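Local coordinates for protein Rho guanine nucleotide exchange factor 12 (PDB 1TXD) that acts as a guanine nucleotide exchange factor for the GTPase RhoA through its DH/PH module, and may act as a GTPase-activating protein for GNA12 and GNA13, at residues E64-L78 against A120-M134. The protein carries 1 engineered substitution. Sequence-based numbering, arbitrary orientation.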
ATOM      1  N   GLU A  64      17.401  -7.359   4.449  1.00 19.80           N
ATOM      2  CA  GLU A  64      16.508  -8.133   3.584  1.00 18.01           C
ATOM      3  C   GLU A  64      15.356  -8.676   4.368  1.00 18.73           C
ATOM      4  O   GLU A  64      14.270  -8.600   3.893  1.00 16.29           O
ATOM      5  CB  GLU A  64      17.260  -9.285   2.888  1.00 18.27           C
ATOM      6  CG  GLU A  64      18.269  -8.828   1.874  1.00 17.97           C
ATOM      7  CD  GLU A  64      19.331  -9.816   1.536  1.00 12.79           C
ATOM      8  OE1 GLU A  64      19.619 -10.829   2.292  1.00 26.89           O
ATOM      9  OE2 GLU A  64      20.127  -9.456   0.675  1.00 21.95           O
ATOM     10  N   LEU A  65      15.615  -9.370   5.512  1.00 20.81           N
ATOM     11  CA  LEU A  65      14.573  -9.685   6.463  1.00 22.15           C
ATOM     12  C   LEU A  65      13.561  -8.550   6.735  1.00 23.12           C
ATOM     13  O   LEU A  65      12.317  -8.766   6.708  1.00 20.17           O
ATOM     14  CB  LEU A  65      15.174 -10.036   7.796  1.00 23.83           C
ATOM     15  CG  LEU A  65      15.766 -11.419   7.829  1.00 22.30           C
ATOM     16  CD1 LEU A  65      16.480 -11.624   9.123  1.00 28.31           C
ATOM     17  CD2 LEU A  65      14.657 -12.489   7.707  1.00 23.80           C
ATOM     18  N   ARG A  66      14.101  -7.390   7.071  1.00 22.08           N
ATOM     19  CA  ARG A  66      13.301  -6.213   7.349  1.00 22.49           C
ATOM     20  C   ARG A  66      12.534  -5.746   6.169  1.00 22.08           C
ATOM     21  O   ARG A  66      11.352  -5.409   6.296  1.00 20.26           O
ATOM     22  CB  ARG A  66      14.177  -5.074   7.858  1.00 24.56           C
ATOM     23  CG  ARG A  66      13.464  -3.800   8.082  1.00 27.80           C
ATOM     24  CD  ARG A  66      14.208  -2.776   8.946  1.00 29.07           C
ATOM     25  NE  ARG A  66      15.662  -2.724   8.774  1.00 32.45           N
ATOM     26  CZ  ARG A  66      16.290  -2.158   7.773  1.00 34.37           C
ATOM     27  NH1 ARG A  66      15.614  -1.551   6.821  1.00 39.85           N
ATOM     28  NH2 ARG A  66      17.604  -2.170   7.729  1.00 34.63           N
ATOM     29  N   LYS A  67      13.163  -5.783   5.005  1.00 20.92           N
ATOM     30  CA  LYS A  67      12.469  -5.324   3.813  1.00 22.33           C
ATOM     31  C   LYS A  67      11.379  -6.372   3.421  1.00 21.86           C
ATOM     32  O   LYS A  67      10.382  -5.989   2.872  1.00 15.11           O
ATOM     33  CB  LYS A  67      13.437  -5.133   2.662  1.00 24.55           C
ATOM     34  CG  LYS A  67      14.081  -3.754   2.608  1.00 28.12           C
ATOM     35  CD  LYS A  67      13.068  -2.709   2.003  1.00 28.65           C
ATOM     36  CE  LYS A  67      13.649  -1.361   2.031  1.00 28.46           C
ATOM     37  NZ  LYS A  67      12.670  -0.197   1.777  1.00 27.49           N
ATOM     38  N   ILE A  68      11.535  -7.667   3.773  1.00 19.79           N
ATOM     39  CA  ILE A  68      10.515  -8.662   3.304  1.00 21.09           C
ATOM     40  C   ILE A  68       9.312  -8.790   4.299  1.00 21.17           C
ATOM     41  O   ILE A  68       8.162  -8.631   3.887  1.00 22.04           O
ATOM     42  CB  ILE A  68      11.156  -9.996   2.980  1.00 21.23           C
ATOM     43  CG1 ILE A  68      12.075  -9.810   1.733  1.00 19.85           C
ATOM     44  CG2 ILE A  68      10.088 -11.040   2.710  1.00 21.24           C
ATOM     45  CD1 ILE A  68      12.782 -11.029   1.359  1.00 21.70           C
ATOM     46  N   PHE A  69       9.642  -8.889   5.578  1.00 18.17           N
ATOM     47  CA  PHE A  69       8.718  -9.198   6.676  1.00 20.45           C
ATOM     48  C   PHE A  69       8.394  -8.093   7.653  1.00 20.20           C
ATOM     49  O   PHE A  69       7.450  -8.221   8.448  1.00 21.16           O
ATOM     50  CB  PHE A  69       9.340 -10.359   7.513  1.00 17.31           C
ATOM     51  CG  PHE A  69       9.514 -11.621   6.740  1.00 22.56           C
ATOM     52  CD1 PHE A  69       8.380 -12.343   6.293  1.00 20.98           C
ATOM     53  CD2 PHE A  69      10.808 -12.124   6.466  1.00 20.84           C
ATOM     54  CE1 PHE A  69       8.541 -13.528   5.523  1.00 23.60           C
ATOM     55  CE2 PHE A  69      10.996 -13.296   5.697  1.00 20.05           C
ATOM     56  CZ  PHE A  69       9.866 -14.031   5.257  1.00 19.14           C
ATOM     57  N   SER A  70       9.226  -7.047   7.674  1.00 20.20           N
ATOM     58  CA  SER A  70       9.019  -5.851   8.498  1.00 15.82           C
ATOM     59  C   SER A  70       8.509  -6.207   9.858  1.00 15.15           C
ATOM     60  O   SER A  70       9.184  -6.948  10.686  1.00 14.22           O
ATOM     61  CB  SER A  70       8.164  -4.822   7.724  1.00 13.80           C
ATOM     62  OG  SER A  70       6.805  -5.300   7.464  1.00 21.37           O
ATOM     63  N   ASN A  71       7.323  -5.710  10.146  1.00 19.38           N
ATOM     64  CA  ASN A  71       6.720  -5.828  11.482  1.00 19.23           C
ATOM     65  C   ASN A  71       5.687  -6.929  11.542  1.00 19.72           C
ATOM     66  O   ASN A  71       4.772  -6.823  12.297  1.00 19.07           O
ATOM     67  CB  ASN A  71       6.116  -4.514  11.941  1.00 20.77           C
ATOM     68  CG  ASN A  71       4.886  -4.158  11.174  1.00 19.34           C
ATOM     69  OD1 ASN A  71       4.715  -4.619  10.066  1.00 18.17           O
ATOM     70  ND2 ASN A  71       3.953  -3.456  11.810  1.00 19.83           N
ATOM     71  N   LEU A  72       5.890  -8.006  10.776  1.00 19.68           N
ATOM     72  CA  LEU A  72       5.139  -9.248  10.939  1.00 21.05           C
ATOM     73  C   LEU A  72       4.966  -9.696  12.430  1.00 20.01           C
ATOM     74  O   LEU A  72       3.869 -10.051  12.857  1.00 15.55           O
ATOM     75  CB  LEU A  72       5.801 -10.461  10.205  1.00 20.11           C
ATOM     76  CG  LEU A  72       4.970 -11.746  10.330  1.00 21.63           C
ATOM     77  CD1 LEU A  72       3.533 -11.559   9.751  1.00 22.14           C
ATOM     78  CD2 LEU A  72       5.674 -12.874   9.552  1.00 26.25           C
ATOM     79  N   GLU A  73       6.022  -9.625  13.187  1.00 20.85           N
ATOM     80  CA  GLU A  73       5.996 -10.023  14.624  1.00 24.57           C
ATOM     81  C   GLU A  73       4.878  -9.211  15.394  1.00 25.78           C
ATOM     82  O   GLU A  73       4.118  -9.768  16.170  1.00 25.02           O
ATOM     83  CB  GLU A  73       7.344  -9.722  15.228  1.00 23.77           C
ATOM     84  CG  GLU A  73       7.680 -10.254  16.622  1.00 30.04           C
ATOM     85  CD  GLU A  73       9.060  -9.754  17.084  1.00 32.99           C
ATOM     86  OE1 GLU A  73       9.207  -9.175  18.185  1.00 39.71           O
ATOM     87  OE2 GLU A  73      10.057  -9.923  16.341  1.00 40.05           O
ATOM     88  N   ASP A  74       4.748  -7.917  15.105  1.00 23.64           N
ATOM     89  CA  ASP A  74       3.772  -7.106  15.849  1.00 22.75           C
ATOM     90  C   ASP A  74       2.373  -7.277  15.311  1.00 19.75           C
ATOM     91  O   ASP A  74       1.423  -7.220  16.053  1.00 16.57           O
ATOM     92  CB  ASP A  74       4.097  -5.615  15.878  1.00 19.13           C
ATOM     93  CG  ASP A  74       5.520  -5.308  16.174  1.00 18.53           C
ATOM     94  OD1 ASP A  74       6.271  -5.956  17.059  1.00 19.30           O
ATOM     95  OD2 ASP A  74       5.961  -4.318  15.583  1.00 12.50           O
ATOM     96  N   ILE A  75       2.192  -7.476  14.029  1.00 22.77           N
ATOM     97  CA  ILE A  75       0.801  -7.666  13.568  1.00 23.99           C
ATOM     98  C   ILE A  75       0.351  -9.038  14.048  1.00 21.82           C
ATOM     99  O   ILE A  75      -0.790  -9.234  14.430  1.00 22.16           O
ATOM    100  CB  ILE A  75       0.536  -7.464  12.061  1.00 24.85           C
ATOM    101  CG1 ILE A  75       1.530  -8.180  11.223  1.00 28.35           C
ATOM    102  CG2 ILE A  75       0.505  -5.912  11.638  1.00 24.65           C
ATOM    103  CD1 ILE A  75       0.943  -8.537   9.926  1.00 27.11           C
ATOM    104  N   LEU A  76       1.263  -9.979  14.067  1.00 21.79           N
ATOM    105  CA  LEU A  76       0.991 -11.246  14.706  1.00 21.89           C
ATOM    106  C   LEU A  76       0.521 -11.135  16.152  1.00 20.75           C
ATOM    107  O   LEU A  76      -0.541 -11.688  16.458  1.00 17.56           O
ATOM    108  CB  LEU A  76       2.138 -12.222  14.583  1.00 22.33           C
ATOM    109  CG  LEU A  76       2.017 -13.584  15.261  1.00 22.79           C
ATOM    110  CD1 LEU A  76       0.869 -14.431  14.709  1.00 21.55           C
ATOM    111  CD2 LEU A  76       3.327 -14.349  15.120  1.00 23.86           C
ATOM    112  N   GLN A  77       1.331 -10.537  17.042  1.00 21.48           N
ATOM    113  CA  GLN A  77       0.995 -10.423  18.491  1.00 21.60           C
ATOM    114  C   GLN A  77      -0.311  -9.601  18.662  1.00 19.29           C
ATOM    115  O   GLN A  77      -1.126  -9.913  19.462  1.00 18.88           O
ATOM    116  CB  GLN A  77       2.147  -9.777  19.284  1.00 25.00           C
ATOM    117  CG  GLN A  77       3.127 -10.740  20.046  1.00 31.39           C
ATOM    118  CD  GLN A  77       2.676 -12.226  20.084  1.00 34.76           C
ATOM    119  OE1 GLN A  77       1.748 -12.580  20.828  1.00 39.74           O
ATOM    120  NE2 GLN A  77       3.314 -13.071  19.271  1.00 32.18           N
ATOM    121  N   LEU A  78      -0.526  -8.597  17.830  1.00 16.31           N
ATOM    122  CA  LEU A  78      -1.719  -7.806  17.883  1.00 18.33           C
ATOM    123  C   LEU A  78      -3.013  -8.609  17.665  1.00 18.25           C
ATOM    124  O   LEU A  78      -3.951  -8.566  18.498  1.00 16.89           O
ATOM    125  CB  LEU A  78      -1.613  -6.667  16.877  1.00 20.17           C
ATOM    126  CG  LEU A  78      -2.761  -5.677  16.849  1.00 21.93           C
ATOM    127  CD1 LEU A  78      -2.342  -4.400  16.276  1.00 23.15           C
ATOM    128  CD2 LEU A  78      -3.955  -6.221  16.107  1.00 24.88           C
ATOM    129  N   ALA A 120       0.348  -0.294  13.261  1.00 20.52           N
ATOM    130  CA  ALA A 120       1.035  -1.542  12.981  1.00 19.83           C
ATOM    131  C   ALA A 120       0.650  -2.000  11.585  1.00 19.17           C
ATOM    132  O   ALA A 120       1.515  -2.355  10.773  1.00 15.87           O
ATOM    133  CB  ALA A 120       0.710  -2.584  13.995  1.00 19.46           C
ATOM    134  N   ALA A 121      -0.634  -1.975  11.287  1.00 20.80           N
ATOM    135  CA  ALA A 121      -1.066  -2.357   9.954  1.00 22.43           C
ATOM    136  C   ALA A 121      -0.522  -1.412   8.872  1.00 22.63           C
ATOM    137  O   ALA A 121      -0.355  -1.813   7.688  1.00 20.06           O
ATOM    138  CB  ALA A 121      -2.594  -2.397   9.857  1.00 23.39           C
ATOM    139  N   ALA A 122      -0.315  -0.157   9.228  1.00 22.42           N
ATOM    140  CA  ALA A 122       0.142   0.854   8.218  1.00 22.88           C
ATOM    141  C   ALA A 122       1.576   0.542   7.830  1.00 23.52           C
ATOM    142  O   ALA A 122       1.962   0.678   6.657  1.00 23.01           O
ATOM    143  CB  ALA A 122       0.069   2.324   8.769  1.00 23.10           C
ATOM    144  N   THR A 123       2.346   0.114   8.823  1.00 21.55           N
ATOM    145  CA  THR A 123       3.750  -0.262   8.620  1.00 24.72           C
ATOM    146  C   THR A 123       3.847  -1.574   7.797  1.00 26.44           C
ATOM    147  O   THR A 123       4.506  -1.610   6.734  1.00 24.78           O
ATOM    148  CB  THR A 123       4.446  -0.392   9.966  1.00 23.71           C
ATOM    149  OG1 THR A 123       4.557   0.915  10.565  1.00 23.21           O
ATOM    150  CG2 THR A 123       5.856  -0.880   9.832  1.00 23.72           C
ATOM    151  N   PHE A 124       3.212  -2.652   8.284  1.00 26.95           N
ATOM    152  CA  PHE A 124       3.146  -3.881   7.488  1.00 25.15           C
ATOM    153  C   PHE A 124       2.621  -3.640   6.073  1.00 22.19           C
ATOM    154  O   PHE A 124       3.292  -3.934   5.102  1.00 21.57           O
ATOM    155  CB  PHE A 124       2.367  -4.990   8.139  1.00 23.16           C
ATOM    156  CG  PHE A 124       2.538  -6.297   7.446  1.00 22.44           C
ATOM    157  CD1 PHE A 124       3.676  -7.011   7.600  1.00 23.19           C
ATOM    158  CD2 PHE A 124       1.533  -6.843   6.694  1.00 15.27           C
ATOM    159  CE1 PHE A 124       3.857  -8.219   6.967  1.00 24.14           C
ATOM    160  CE2 PHE A 124       1.719  -8.062   6.074  1.00 21.63           C
ATOM    161  CZ  PHE A 124       2.861  -8.742   6.226  1.00 22.29           C
ATOM    162  N   CYS A 125       1.456  -3.066   5.939  1.00 23.77           N
ATOM    163  CA  CYS A 125       0.811  -3.027   4.662  1.00 23.57           C
ATOM    164  C   CYS A 125       1.443  -2.054   3.640  1.00 23.76           C
ATOM    165  O   CYS A 125       1.372  -2.283   2.449  1.00 22.94           O
ATOM    166  CB  CYS A 125      -0.689  -2.667   4.824  1.00 25.54           C
ATOM    167  SG  CYS A 125      -1.693  -3.799   5.828  1.00 19.94           S
ATOM    168  N   SER A 126       1.993  -0.948   4.113  1.00 24.06           N
ATOM    169  CA  SER A 126       2.584   0.084   3.237  1.00 23.26           C
ATOM    170  C   SER A 126       3.922  -0.424   2.722  1.00 21.84           C
ATOM    171  O   SER A 126       4.349  -0.049   1.688  1.00 18.04           O
ATOM    172  CB  SER A 126       2.770   1.427   3.981  1.00 23.93           C
ATOM    173  OG  SER A 126       3.755   1.307   5.007  1.00 25.13           O
ATOM    174  N   ASN A 127       4.523  -1.340   3.462  1.00 16.92           N
ATOM    175  CA  ASN A 127       5.713  -2.024   3.039  1.00 19.64           C
ATOM    176  C   ASN A 127       5.592  -3.116   1.983  1.00 20.11           C
ATOM    177  O   ASN A 127       6.639  -3.559   1.416  1.00 17.16           O
ATOM    178  CB  ASN A 127       6.389  -2.734   4.220  1.00 18.60           C
ATOM    179  CG  ASN A 127       7.834  -3.078   3.905  1.00 23.15           C
ATOM    180  OD1 ASN A 127       8.511  -2.268   3.365  1.00 23.31           O
ATOM    181  ND2 ASN A 127       8.252  -4.304   4.138  1.00 20.54           N
ATOM    182  N   GLN A 128       4.357  -3.543   1.745  1.00 17.84           N
ATOM    183  CA  GLN A 128       4.059  -4.624   0.863  1.00 19.59           C
ATOM    184  C   GLN A 128       4.714  -4.525  -0.512  1.00 20.19           C
ATOM    185  O   GLN A 128       5.259  -5.521  -0.933  1.00 24.13           O
ATOM    186  CB  GLN A 128       2.540  -4.825   0.717  1.00 18.86           C
ATOM    187  CG  GLN A 128       2.194  -5.885  -0.351  1.00 20.81           C
ATOM    188  CD  GLN A 128       0.728  -6.218  -0.345  1.00 22.06           C
ATOM    189  OE1 GLN A 128       0.176  -6.551   0.690  1.00 24.72           O
ATOM    190  NE2 GLN A 128       0.089  -6.080  -1.483  1.00 18.34           N
ATOM    191  N   PRO A 129       4.654  -3.400  -1.222  1.00 20.45           N
ATOM    192  CA  PRO A 129       5.270  -3.327  -2.544  1.00 21.64           C
ATOM    193  C   PRO A 129       6.806  -3.458  -2.415  1.00 21.12           C
ATOM    194  O   PRO A 129       7.472  -4.050  -3.286  1.00 20.37           O
ATOM    195  CB  PRO A 129       4.887  -1.929  -3.077  1.00 22.24           C
ATOM    196  CG  PRO A 129       3.904  -1.314  -2.136  1.00 22.99           C
ATOM    197  CD  PRO A 129       3.994  -2.150  -0.838  1.00 22.12           C
ATOM    198  N   PHE A 130       7.376  -2.888  -1.359  1.00 18.59           N
ATOM    199  CA  PHE A 130       8.801  -3.065  -1.160  1.00 19.83           C
ATOM    200  C   PHE A 130       9.044  -4.555  -0.906  1.00 19.66           C
ATOM    201  O   PHE A 130      10.045  -5.090  -1.368  1.00 18.66           O
ATOM    202  CB  PHE A 130       9.411  -2.201   0.002  1.00 19.06           C
ATOM    203  CG  PHE A 130       9.202  -0.722  -0.186  1.00 22.27           C
ATOM    204  CD1 PHE A 130      10.067   0.030  -0.967  1.00 21.53           C
ATOM    205  CD2 PHE A 130       8.136  -0.079   0.429  1.00 22.72           C
ATOM    206  CE1 PHE A 130       9.856   1.372  -1.173  1.00 23.93           C
ATOM    207  CE2 PHE A 130       7.940   1.294   0.231  1.00 23.83           C
ATOM    208  CZ  PHE A 130       8.799   2.016  -0.548  1.00 22.92           C
ATOM    209  N   ALA A 131       8.169  -5.219  -0.170  1.00 18.20           N
ATOM    210  CA  ALA A 131       8.538  -6.581   0.348  1.00 18.92           C
ATOM    211  C   ALA A 131       8.393  -7.560  -0.834  1.00 20.62           C
ATOM    212  O   ALA A 131       9.222  -8.414  -1.042  1.00 17.80           O
ATOM    213  CB  ALA A 131       7.708  -6.978   1.513  1.00 18.20           C
ATOM    214  N   LEU A 132       7.457  -7.280  -1.736  1.00 22.15           N
ATOM    215  CA  LEU A 132       7.171  -8.210  -2.825  1.00 22.04           C
ATOM    216  C   LEU A 132       8.286  -8.084  -3.849  1.00 22.14           C
ATOM    217  O   LEU A 132       8.555  -8.998  -4.590  1.00 20.06           O
ATOM    218  CB  LEU A 132       5.819  -7.886  -3.497  1.00 22.24           C
ATOM    219  CG  LEU A 132       4.535  -8.212  -2.717  1.00 26.10           C
ATOM    220  CD1 LEU A 132       3.377  -8.250  -3.595  1.00 25.12           C
ATOM    221  CD2 LEU A 132       4.574  -9.518  -1.914  1.00 26.80           C
ATOM    222  N   GLU A 133       8.895  -6.913  -3.934  1.00 24.90           N
ATOM    223  CA  GLU A 133       9.920  -6.687  -4.926  1.00 24.94           C
ATOM    224  C   GLU A 133      11.217  -7.230  -4.419  1.00 21.35           C
ATOM    225  O   GLU A 133      12.007  -7.711  -5.206  1.00 19.68           O
ATOM    226  CB  GLU A 133       9.996  -5.198  -5.339  1.00 27.80           C
ATOM    227  CG  GLU A 133      11.365  -4.810  -5.903  1.00 30.79           C
ATOM    228  CD  GLU A 133      11.574  -5.278  -7.311  1.00 34.15           C
ATOM    229  OE1 GLU A 133      10.553  -5.258  -8.093  1.00 33.99           O
ATOM    230  OE2 GLU A 133      12.764  -5.610  -7.640  1.00 30.50           O
ATOM    231  N   MET A 134      11.417  -7.212  -3.113  1.00 19.76           N
ATOM    232  CA  MET A 134      12.612  -7.777  -2.527  1.00 21.66           C
ATOM    233  C   MET A 134      12.591  -9.307  -2.629  1.00 21.52           C
ATOM    234  O   MET A 134      13.584  -9.906  -2.849  1.00 26.20           O
ATOM    235  CB  MET A 134      12.733  -7.367  -1.067  1.00 21.64           C
ATOM    236  CG  MET A 134      13.913  -7.826  -0.388  1.00 19.60           C
ATOM    237  SD  MET A 134      15.452  -7.507  -1.266  1.00 25.64           S
ATOM    238  CE  MET A 134      16.035  -5.923  -0.453  1.00 27.55           C
TER
HETATM  239  O   HOH W   1      10.701  -2.752   5.024  1.00 37.82           O
HETATM  240  O   HOH W   2       6.621  -6.761   5.067  1.00 18.82           O
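N71 reaches across to helix 120-126 and donates from ND2 to the carbonyl O of A120 (2.9 Å); the oxygen lies in the plane of the N71 amide, and the N-H...O angle is 160°. That oxygen also accepts the helical bond from F124 N, so two donors grip it. With CG tucked between backbone N and carbonyl carbon (chi1 70°), the amide turns its OD1 to the edge of the F124 ring while T123 CB and CG2 pack alongside. Replacing N71 by alanine removes the amide, which is likely to leave A120 O with its helical donor alone and a gap beside T123 and F124. I75 CD1 sits over one face of that ring, 3.7 Å from the F124 centroid. Two pairs of consecutive helices face each other within the all-helical DH domain: 62-69 and 72-90, joined by a type II' beta turn from F69 to L72, against 112-126 and 128-141. Axes of 64-69 and 128-134 approach to 7.6 Å, at 123°, where A131 CB lies against the carbonyls of K67 and I68. N127 ND2 donates to K67 O (3.0 Å) from above its carbonyl plane; one water joins ND2 to I68 O and S70 OG, another donates to R66 O and, weakly, to N127 OD1. Farther along, M134 CG presses tightly on I68 CG1 (3.4 Å), and K67, bent at chi2, brings NZ obliquely to the F130 ring in an off-centre cation-pi contact. Behind, Q170 of helix 169-186 touches I75 and F124, while Y51 of helix 20-57 meets F69 edge-to-face.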